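Local structure of penicillin-binding protein 1A (Mycobacterium tuberculosis, 5CXW) at residues Lys1-Leu6 against Gly79-Asn84; Thr95-Lys100 against Ser150-Tyr155; Leu158-Asn163 against Pro198-Val203. The protein builds and cross-links cell-wall peptidoglycan, with a transglycosylase domain for glycan strands and the penicillin-sensitive transpeptidase domain, contained in this construct, for joining their peptides. One frame throughout, in Å; residues are numbered along the deposited sequence.

Contact 1 (Lys1-Leu6 against Gly79-Asn84)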
loop_
_atom_site.group_PDB
_atom_site.type_symbol
_atom_site.label_atom_id
_atom_site.label_comp_id
_atom_site.label_asym_id
_atom_site.label_seq_id
_atom_site.Cartn_x
_atom_site.Cartn_y
_atom_site.Cartn_z
ATOM N N LYS A 1 12.851 3.753 23.592
ATOM C CA LYS A 1 13.683 3.259 22.443
ATOM C C LYS A 1 12.779 2.907 21.236
ATOM O O LYS A 1 13.012 3.387 20.117
ATOM C CB LYS A 1 14.550 2.071 22.907
ATOM C CG LYS A 1 15.364 1.378 21.840
ATOM C CD LYS A 1 16.341 2.289 21.149
ATOM C CE LYS A 1 17.053 1.493 20.075
ATOM N NZ LYS A 1 18.436 1.992 19.921
ATOM N N GLY A 2 11.798 2.028 21.492
ATOM C CA GLY A 2 10.593 1.855 20.657
ATOM C C GLY A 2 10.644 1.819 19.122
ATOM O O GLY A 2 11.458 1.083 18.527
ATOM N N PRO A 3 9.714 2.558 18.461
ATOM C CA PRO A 3 9.645 2.523 16.969
ATOM C C PRO A 3 10.976 2.869 16.254
ATOM O O PRO A 3 11.312 2.290 15.206
ATOM C CB PRO A 3 8.548 3.560 16.646
ATOM C CG PRO A 3 7.662 3.553 17.838
ATOM C CD PRO A 3 8.547 3.266 19.038
ATOM N N ASN A 4 11.771 3.777 16.840
ATOM C CA ASN A 4 13.084 4.085 16.264
ATOM C C ASN A 4 14.050 2.890 16.236
ATOM O O ASN A 4 14.907 2.825 15.346
ATOM C CB ASN A 4 13.734 5.265 16.964
ATOM C CG ASN A 4 13.011 6.560 16.675
ATOM O OD1 ASN A 4 12.804 6.947 15.503
ATOM N ND2 ASN A 4 12.595 7.238 17.741
ATOM N N GLY A 5 13.904 1.939 17.173
ATOM C CA GLY A 5 14.687 0.686 17.093
ATOM C C GLY A 5 14.468 -0.122 15.796
ATOM O O GLY A 5 15.393 -0.746 15.259
ATOM N N LEU A 6 13.217 -0.178 15.350
ATOM C CA LEU A 6 12.869 -0.911 14.137
ATOM C C LEU A 6 13.385 -0.118 12.949
ATOM O O LEU A 6 13.826 -0.709 11.974
ATOM C CB LEU A 6 11.341 -1.163 14.039
ATOM C CG LEU A 6 10.766 -2.040 15.137
ATOM C CD1 LEU A 6 9.251 -2.164 14.977
ATOM C CD2 LEU A 6 11.485 -3.398 15.203
ATOM N N GLY A 79 6.684 0.115 12.686
ATOM C CA GLY A 79 6.440 -1.348 12.628
ATOM C C GLY A 79 6.025 -1.975 13.944
ATOM O O GLY A 79 5.833 -3.184 14.009
ATOM N N GLY A 80 5.896 -1.165 14.986
ATOM C CA GLY A 80 5.654 -1.686 16.314
ATOM C C GLY A 80 6.327 -0.803 17.352
ATOM O O GLY A 80 7.149 0.056 17.029
ATOM N N ASP A 81 5.967 -1.001 18.613
ATOM C CA ASP A 81 6.566 -0.193 19.695
ATOM C C ASP A 81 7.698 -0.891 20.438
ATOM O O ASP A 81 8.194 -0.344 21.417
ATOM C CB ASP A 81 5.499 0.264 20.694
ATOM C CG ASP A 81 4.837 1.579 20.284
ATOM O OD1 ASP A 81 5.436 2.683 20.487
ATOM O OD2 ASP A 81 3.699 1.491 19.779
ATOM N N ASN A 82 8.125 -2.068 19.977
ATOM C CA ASN A 82 9.216 -2.810 20.639
ATOM C C ASN A 82 10.424 -2.806 19.678
ATOM O O ASN A 82 10.404 -3.471 18.652
ATOM C CB ASN A 82 8.735 -4.224 21.030
ATOM C CG ASN A 82 9.670 -4.946 22.008
ATOM O OD1 ASN A 82 10.834 -4.569 22.190
ATOM N ND2 ASN A 82 9.159 -6.014 22.635
ATOM N N ALA A 83 11.464 -2.032 20.035
ATOM C CA ALA A 83 12.759 -2.003 19.324
ATOM C C ALA A 83 13.370 -3.377 19.046
ATOM O O ALA A 83 14.045 -3.568 18.027
ATOM C CB ALA A 83 13.758 -1.191 20.135
ATOM N N ASN A 84 13.158 -4.291 20.001
ATOM C CA ASN A 84 13.668 -5.665 19.991
ATOM C C ASN A 84 12.597 -6.719 19.632
ATOM O O ASN A 84 12.810 -7.922 19.842
ATOM C CB ASN A 84 14.228 -5.991 21.393
ATOM C CG ASN A 84 15.645 -5.475 21.597
ATOM O OD1 ASN A 84 15.863 -4.369 22.116
ATOM N ND2 ASN A 84 16.625 -6.290 21.203
HETATM O O HOH W 1 11.824 -0.296 22.700
HETATM O O HOH W 2 9.119 1.654 13.550
#

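Contact 2 (Thr95-Lys100 against Ser150-Tyr155). With 35P ((2R,4S)-5,5-dimethyl-2-{(1R)-2-oxo-1-[(phenoxyacetyl)amino]ethyl}-1,3-thiazolidine-4-carboxylic acid), chain C.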
loop_
_atom_site.group_PDB
_atom_site.type_symbol
_atom_site.label_atom_id
_atom_site.label_comp_id
_atom_site.label_asym_id
_atom_site.label_seq_id
_atom_site.Cartn_x
_atom_site.Cartn_y
_atom_site.Cartn_z
ATOM N N THR A 95 -3.446 -8.458 1.702
ATOM C CA THR A 95 -3.812 -7.045 1.431
ATOM C C THR A 95 -5.273 -6.785 1.132
ATOM O O THR A 95 -5.718 -5.590 1.096
ATOM C CB THR A 95 -2.975 -6.532 0.239
ATOM O OG1 THR A 95 -3.162 -7.424 -0.858
ATOM C CG2 THR A 95 -1.532 -6.488 0.629
ATOM N N GLY A 96 -6.035 -7.872 0.852
ATOM C CA GLY A 96 -7.412 -7.734 0.507
ATOM C C GLY A 96 -7.555 -6.814 -0.691
ATOM O O GLY A 96 -6.715 -6.817 -1.587
ATOM N N SER A 97 -8.618 -6.013 -0.673
ATOM C CA SER A 97 -9.009 -5.215 -1.828
ATOM C C SER A 97 -8.036 -4.107 -2.166
ATOM O O SER A 97 -8.180 -3.506 -3.239
ATOM C CB SER A 97 -10.356 -4.593 -1.609
ATOM O OG SER A 97 -11.376 -5.607 -1.511
ATOM N N SER A 98 -7.042 -3.835 -1.323
ATOM C CA SER A 98 -6.059 -2.821 -1.678
ATOM C C SER A 98 -5.230 -3.282 -2.874
ATOM O O SER A 98 -4.590 -2.460 -3.549
ATOM C CB SER A 98 -5.194 -2.421 -0.493
ATOM O OG SER A 98 -4.396 -3.471 0.003
ATOM N N PHE A 99 -5.257 -4.595 -3.158
ATOM C CA PHE A 99 -4.494 -5.128 -4.262
ATOM C C PHE A 99 -5.228 -4.933 -5.607
ATOM O O PHE A 99 -4.591 -5.091 -6.693
ATOM C CB PHE A 99 -4.212 -6.614 -4.060
ATOM C CG PHE A 99 -2.811 -6.992 -4.460
ATOM C CD1 PHE A 99 -1.760 -6.576 -3.687
ATOM C CD2 PHE A 99 -2.547 -7.716 -5.600
ATOM C CE1 PHE A 99 -0.478 -6.850 -4.030
ATOM C CE2 PHE A 99 -1.230 -8.029 -5.928
ATOM C CZ PHE A 99 -0.210 -7.584 -5.157
ATOM N N LYS A 100 -6.520 -4.541 -5.581
ATOM C CA LYS A 100 -7.267 -4.393 -6.811
ATOM C C LYS A 100 -6.653 -3.372 -7.773
ATOM O O LYS A 100 -6.882 -3.446 -8.996
ATOM C CB LYS A 100 -8.740 -3.965 -6.551
ATOM C CG LYS A 100 -9.573 -5.060 -5.932
ATOM C CD LYS A 100 -10.975 -4.628 -5.580
ATOM C CE LYS A 100 -11.660 -5.785 -4.912
ATOM N NZ LYS A 100 -12.919 -5.369 -4.402
ATOM N N SER A 150 -15.595 -1.155 -4.341
ATOM C CA SER A 150 -14.778 -2.320 -4.035
ATOM C C SER A 150 -15.525 -3.626 -4.272
ATOM O O SER A 150 -15.726 -4.434 -3.375
ATOM C CB SER A 150 -14.161 -2.229 -2.651
ATOM O OG SER A 150 -12.960 -3.007 -2.678
ATOM N N LEU A 151 -15.976 -3.757 -5.514
ATOM C CA LEU A 151 -16.728 -4.949 -5.876
ATOM C C LEU A 151 -15.817 -6.105 -6.238
ATOM O O LEU A 151 -15.154 -6.057 -7.265
ATOM C CB LEU A 151 -17.717 -4.628 -6.983
ATOM C CG LEU A 151 -18.661 -3.455 -6.644
ATOM C CD1 LEU A 151 -19.518 -3.175 -7.878
ATOM C CD2 LEU A 151 -19.481 -3.736 -5.440
ATOM N N ASN A 152 -15.808 -7.148 -5.424
ATOM C CA ASN A 152 -14.997 -8.357 -5.673
ATOM C C ASN A 152 -15.383 -9.019 -6.995
ATOM O O ASN A 152 -14.523 -9.503 -7.743
ATOM C CB ASN A 152 -15.173 -9.372 -4.580
ATOM C CG ASN A 152 -14.441 -9.034 -3.322
ATOM O OD1 ASN A 152 -13.931 -7.921 -3.106
ATOM N ND2 ASN A 152 -14.407 -10.052 -2.407
ATOM N N THR A 153 -16.684 -9.090 -7.256
ATOM C CA THR A 153 -17.171 -9.846 -8.417
ATOM C C THR A 153 -16.665 -9.140 -9.697
ATOM O O THR A 153 -16.115 -9.781 -10.626
ATOM C CB THR A 153 -18.690 -9.899 -8.397
ATOM O OG1 THR A 153 -19.179 -8.571 -8.333
ATOM C CG2 THR A 153 -19.213 -10.734 -7.233
ATOM N N SER A 154 -16.810 -7.820 -9.749
ATOM C CA SER A 154 -16.421 -7.066 -10.937
ATOM C C SER A 154 -14.921 -7.177 -11.192
ATOM O O SER A 154 -14.471 -7.333 -12.333
ATOM C CB SER A 154 -16.747 -5.590 -10.682
ATOM O OG SER A 154 -18.131 -5.388 -10.383
ATOM N N TYR A 155 -14.136 -7.108 -10.117
ATOM C CA TYR A 155 -12.658 -7.162 -10.230
ATOM C C TYR A 155 -12.206 -8.584 -10.624
ATOM O O TYR A 155 -11.194 -8.739 -11.289
ATOM C CB TYR A 155 -11.939 -6.537 -8.990
ATOM C CG TYR A 155 -11.684 -5.099 -9.374
ATOM C CD1 TYR A 155 -12.710 -4.150 -9.395
ATOM C CD2 TYR A 155 -10.468 -4.712 -9.851
ATOM C CE1 TYR A 155 -12.503 -2.855 -9.893
ATOM C CE2 TYR A 155 -10.215 -3.454 -10.362
ATOM C CZ TYR A 155 -11.229 -2.512 -10.387
ATOM O OH TYR A 155 -11.016 -1.289 -10.948
HETATM C C24 35P C . -15.988 -11.934 3.374
HETATM C C23 35P C . -16.411 -12.623 4.507
HETATM C C22 35P C . -16.049 -12.181 5.760
HETATM C C21 35P C . -15.274 -11.042 5.921
HETATM C C20 35P C . -14.848 -10.339 4.815
HETATM C C19 35P C . -15.219 -10.783 3.523
HETATM O O1 35P C . -14.847 -10.126 2.376
HETATM C C2 35P C . -14.287 -8.821 2.486
HETATM C C3 35P C . -14.243 -8.196 1.118
HETATM O O18 35P C . -15.042 -8.544 0.260
HETATM N N4 35P C . -13.312 -7.265 0.975
HETATM C C5 35P C . -13.172 -6.513 -0.263
HETATM C C6 35P C . -11.780 -6.034 -0.330
HETATM O O17 35P C . -11.009 -5.922 0.646
HETATM C C8 35P C . -14.132 -5.249 -0.379
HETATM N N7 35P C . -13.258 -4.197 0.052
HETATM S S11 35P C . -15.504 -5.137 0.638
HETATM C C10 35P C . -14.966 -3.852 1.665
HETATM C C12 35P C . -15.276 -4.166 3.128
HETATM C C15 35P C . -15.602 -2.523 1.358
HETATM C C9 35P C . -13.450 -3.836 1.437
HETATM C C13 35P C . -12.666 -2.597 1.735
HETATM O O14 35P C . -12.422 -1.834 0.750
HETATM O O16 35P C . -12.274 -2.436 2.910
#

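Contact 3 (Leu158-Asn163 against Pro198-Val203)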
loop_
_atom_site.group_PDB
_atom_site.type_symbol
_atom_site.label_atom_id
_atom_site.label_comp_id
_atom_site.label_asym_id
_atom_site.label_seq_id
_atom_site.Cartn_x
_atom_site.Cartn_y
_atom_site.Cartn_z
ATOM N N LEU A 158 -12.855 -8.606 -14.251
ATOM C CA LEU A 158 -11.877 -7.805 -14.935
ATOM C C LEU A 158 -10.545 -8.581 -15.078
ATOM O O LEU A 158 -9.945 -8.607 -16.179
ATOM C CB LEU A 158 -11.618 -6.521 -14.215
ATOM C CG LEU A 158 -10.590 -5.607 -14.856
ATOM C CD1 LEU A 158 -10.929 -5.163 -16.275
ATOM C CD2 LEU A 158 -10.368 -4.399 -13.948
ATOM N N MET A 159 -10.113 -9.206 -13.996
ATOM C CA MET A 159 -8.888 -10.031 -14.047
ATOM C C MET A 159 -9.018 -11.127 -15.085
ATOM O O MET A 159 -8.061 -11.373 -15.834
ATOM C CB MET A 159 -8.592 -10.623 -12.671
ATOM C CG MET A 159 -7.568 -11.767 -12.688
ATOM S SD MET A 159 -7.381 -12.447 -11.071
ATOM C CE MET A 159 -8.968 -13.327 -10.946
ATOM N N LEU A 160 -10.155 -11.818 -15.150
ATOM C CA LEU A 160 -10.309 -12.885 -16.123
ATOM C C LEU A 160 -10.288 -12.399 -17.580
ATOM O O LEU A 160 -9.890 -13.161 -18.496
ATOM C CB LEU A 160 -11.528 -13.716 -15.819
ATOM C CG LEU A 160 -11.469 -14.472 -14.511
ATOM C CD1 LEU A 160 -12.851 -15.065 -14.278
ATOM C CD2 LEU A 160 -10.382 -15.504 -14.409
ATOM N N LYS A 161 -10.658 -11.157 -17.800
ATOM C CA LYS A 161 -10.644 -10.550 -19.140
ATOM C C LYS A 161 -9.218 -10.243 -19.588
ATOM O O LYS A 161 -8.939 -10.162 -20.799
ATOM C CB LYS A 161 -11.408 -9.247 -19.061
ATOM C CG LYS A 161 -11.434 -8.359 -20.300
ATOM C CD LYS A 161 -12.230 -8.941 -21.408
ATOM C CE LYS A 161 -12.396 -7.818 -22.444
ATOM N NZ LYS A 161 -13.041 -8.391 -23.633
ATOM N N LEU A 162 -8.311 -10.001 -18.646
ATOM C CA LEU A 162 -6.945 -9.699 -19.027
ATOM C C LEU A 162 -6.234 -10.829 -19.765
ATOM O O LEU A 162 -6.364 -12.003 -19.392
ATOM C CB LEU A 162 -6.097 -9.456 -17.787
ATOM C CG LEU A 162 -6.500 -8.316 -16.813
ATOM C CD1 LEU A 162 -5.616 -8.348 -15.608
ATOM C CD2 LEU A 162 -6.450 -7.015 -17.492
ATOM N N ASN A 163 -5.452 -10.470 -20.764
ATOM C CA ASN A 163 -4.453 -11.370 -21.305
ATOM C C ASN A 163 -3.488 -11.680 -20.191
ATOM O O ASN A 163 -2.950 -10.757 -19.564
ATOM C CB ASN A 163 -3.743 -10.702 -22.462
ATOM C CG ASN A 163 -4.661 -10.454 -23.626
ATOM O OD1 ASN A 163 -5.558 -11.263 -23.910
ATOM N ND2 ASN A 163 -4.374 -9.412 -24.383
ATOM N N PRO A 198 0.370 -16.863 -10.064
ATOM C CA PRO A 198 -0.611 -16.774 -8.975
ATOM C C PRO A 198 -1.916 -17.418 -9.367
ATOM O O PRO A 198 -2.201 -17.604 -10.587
ATOM C CB PRO A 198 -0.863 -15.269 -8.851
ATOM C CG PRO A 198 -0.483 -14.734 -10.157
ATOM C CD PRO A 198 0.523 -15.595 -10.783
ATOM N N ASN A 199 -2.726 -17.775 -8.380
ATOM C CA ASN A 199 -4.076 -18.152 -8.692
ATOM C C ASN A 199 -4.964 -16.926 -8.634
ATOM O O ASN A 199 -4.504 -15.809 -8.319
ATOM C CB ASN A 199 -4.561 -19.326 -7.836
ATOM C CG ASN A 199 -4.780 -18.974 -6.403
ATOM O OD1 ASN A 199 -4.912 -17.810 -6.045
ATOM N ND2 ASN A 199 -4.834 -20.008 -5.552
ATOM N N ASN A 200 -6.234 -17.129 -8.936
ATOM C CA ASN A 200 -7.170 -16.029 -9.060
ATOM C C ASN A 200 -7.337 -15.181 -7.833
ATOM O O ASN A 200 -7.705 -14.007 -7.935
ATOM C CB ASN A 200 -8.505 -16.548 -9.464
ATOM C CG ASN A 200 -8.532 -17.116 -10.852
ATOM O OD1 ASN A 200 -7.888 -16.620 -11.752
ATOM N ND2 ASN A 200 -9.325 -18.189 -11.043
ATOM N N GLY A 201 -7.046 -15.698 -6.663
ATOM C CA GLY A 201 -7.162 -14.903 -5.440
ATOM C C GLY A 201 -6.269 -13.665 -5.317
ATOM O O GLY A 201 -6.468 -12.845 -4.443
ATOM N N ILE A 202 -5.293 -13.577 -6.212
ATOM C CA ILE A 202 -4.381 -12.447 -6.232
ATOM C C ILE A 202 -5.190 -11.149 -6.262
ATOM O O ILE A 202 -4.775 -10.182 -5.627
ATOM C CB ILE A 202 -3.384 -12.527 -7.377
ATOM C CG1 ILE A 202 -2.357 -11.367 -7.236
ATOM C CG2 ILE A 202 -4.060 -12.481 -8.779
ATOM C CD1 ILE A 202 -1.143 -11.476 -8.098
ATOM N N VAL A 203 -6.260 -11.077 -7.052
ATOM C CA VAL A 203 -6.963 -9.793 -7.214
ATOM C C VAL A 203 -7.669 -9.354 -5.940
ATOM O O VAL A 203 -7.964 -8.161 -5.761
ATOM C CB VAL A 203 -7.942 -9.809 -8.440
ATOM C CG1 VAL A 203 -9.139 -10.775 -8.232
ATOM C CG2 VAL A 203 -8.420 -8.400 -8.791
#

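Contact 1 (Lys1-Leu6 against Gly79-Asn84)
Leu6 spreads its two methyls over the 79-84 loop, packing the first turn of helix 2-19 against the chain that leaves strand 74-78, an outermost strand of the five-stranded antiparallel sheet of the transpeptidase domain. Its CG stands anti to the carbonyl carbon (chi1 -64°). From there CD1 reaches the peptide between Gly79 and Gly80, 3.4 Å from Gly79 C, while CD2 approaches Asn82 O at 3.6 Å.

Pro3 turns CG and CD of its ring to the same loop, where, in one of the two modelled conformers of Asp81, CD lies 3.5 Å from Asp81 OD1 and the other carboxylate oxygen, OD2, is held by Tyr78 OH. Gly80 O is buried here and accepts no conventional hydrogen bond, but Pro3 CA approaches it at 3.5 Å in a CA-H...O contact. A second such contact joins Gly2 CA to Asp81 O.

No direct hydrogen bond links the segments, and two waters bridge them instead: one accepts from both Gly2 N and Ala83 N, the other donates to Pro3 O and accepts from Gly79 N. Farther along, an Asx turn at Asn82 shapes the loop. Lys1 has its CG anti to the backbone N (chi1 175°), and its ammonium turns to a salt bridge with Glu8. That CG sits tightly against the methyl of Ala83, with Lys1 CG and Ala83 CB 3.5 Å apart.

Contact 2 (Thr95-Lys100 against Ser150-Tyr155)
Lys100 lays its aliphatic chain obliquely across the ring of Tyr155, its CB 3.8 Å from Tyr155 CD2 and its CG close to the ring carbons CG and CD2. This is the lysine of an SxxK pattern, Ser97 to Lys100, facing the serine and asparagine of what fits an SxN motif, Ser150 to Asn152; together they form part of the active site of this transpeptidase domain. Beyond CG the lysine is fully extended, bringing NZ to the second motif.

There NZ donates to Ser150 OG at 2.9 Å and to Asn152 OD1 at 3.0 Å. The amide oxygen receives it in the carbonyl plane, on a lone pair, with a C=O...N angle of 145°, the two side chains crossing at about a right angle. A weaker bond runs from Lys100 NZ to Ser97 OG. Tyr155 itself is tied through its hydroxyl to Ile143 O.

Ser97, which is acylated here and is probably the transpeptidase nucleophile, as in related enzymes, is covalently joined to the opened penicillin V: its OG lies 1.3 Å from C6 of the ligand. The ester carbonyl oxygen O17 takes a hydrogen bond from Ser97 N at 2.7 Å, consistent with an oxyanion-hole position. Ser150 OG, placed anti to its backbone N (chi1 -153°), also bonds to Lys291 NZ and accepts a hydrogen bond from the thiazolidine N7. Ser150 has positive phi and is the C-prime residue of the Schellman motif ending helix 143-149, before Asn152 begins the next helix. Thr292 and Thr294 hold the ligand too, while Asn152 ND2 donates weakly to the acylamino carbonyl oxygen O18 of the penicillin at 3.1 Å.

Contact 3 (Leu158-Asn163 against Pro198-Val203)
Asn200 O is approached by the tip of Met159, whose CE comes to 3.3 Å and whose SD to 3.5 Å, and it also accepts a weak backbone hydrogen bond from Val203 N. The thioether reaches this oxygen because Met159 CG stands anti to the backbone N (chi1 165°) and the chain runs straight out from the helix, bending only at its last torsion, chi3 73°, which places CE beside Asn200.

The methyl also faces the side chain of Asn200, lying 3.6 Å from Asn200 OD1, with the two side chains crossing at about a right angle. From the next position of the helix, Leu160 CD2 approaches the same amide oxygen at 3.8 Å.

In the transpeptidase fold this joins the C-terminal end of helix 152-161 to a short 3-10 turn, residues 200-203, on the way to strand 208-209. An Asx turn, in which Asn199 OD1 accepts from Gly201 N, stands at the start of the 3-10 segment; the donor lies 42° out of the amide plane.

The remaining packing is apolar, with no hydrogen bond between the segments. Val203 CG1 lies 3.7 Å from Met159 CE and equally near the sulfur. Val203 also packs on Tyr155 and Tyr156 of the same helix and on Ala103 of helix 100-109. Ile202 touches the thioether more loosely and reaches Pro166 and Ala170 of helix 165-176; its CG2 is 4.0 Å from Met159 SD.

How the contacts relate
The three contacts follow one another in series along the chain. Contact 1 lies on the opposite side of the chain's centre from the other two, its centre about 32 Å from that of contact 2 and about 37 Å from that of contact 3; it joins the N-terminal helix to the loop beyond an outermost sheet strand, far from the penicillin site. Contacts 2 and 3 are neighbours, with centres about 11 Å apart, and share helix 152-161: its start carries the asparagine of the ligand pocket and its far end packs on residues 198-203. They touch directly, Lys100 CG lying 3.5 Å from Val203 O. The side chain of Val203 lies about 8 Å from that of the acylated Ser97, so contact 3 borders the active-site region.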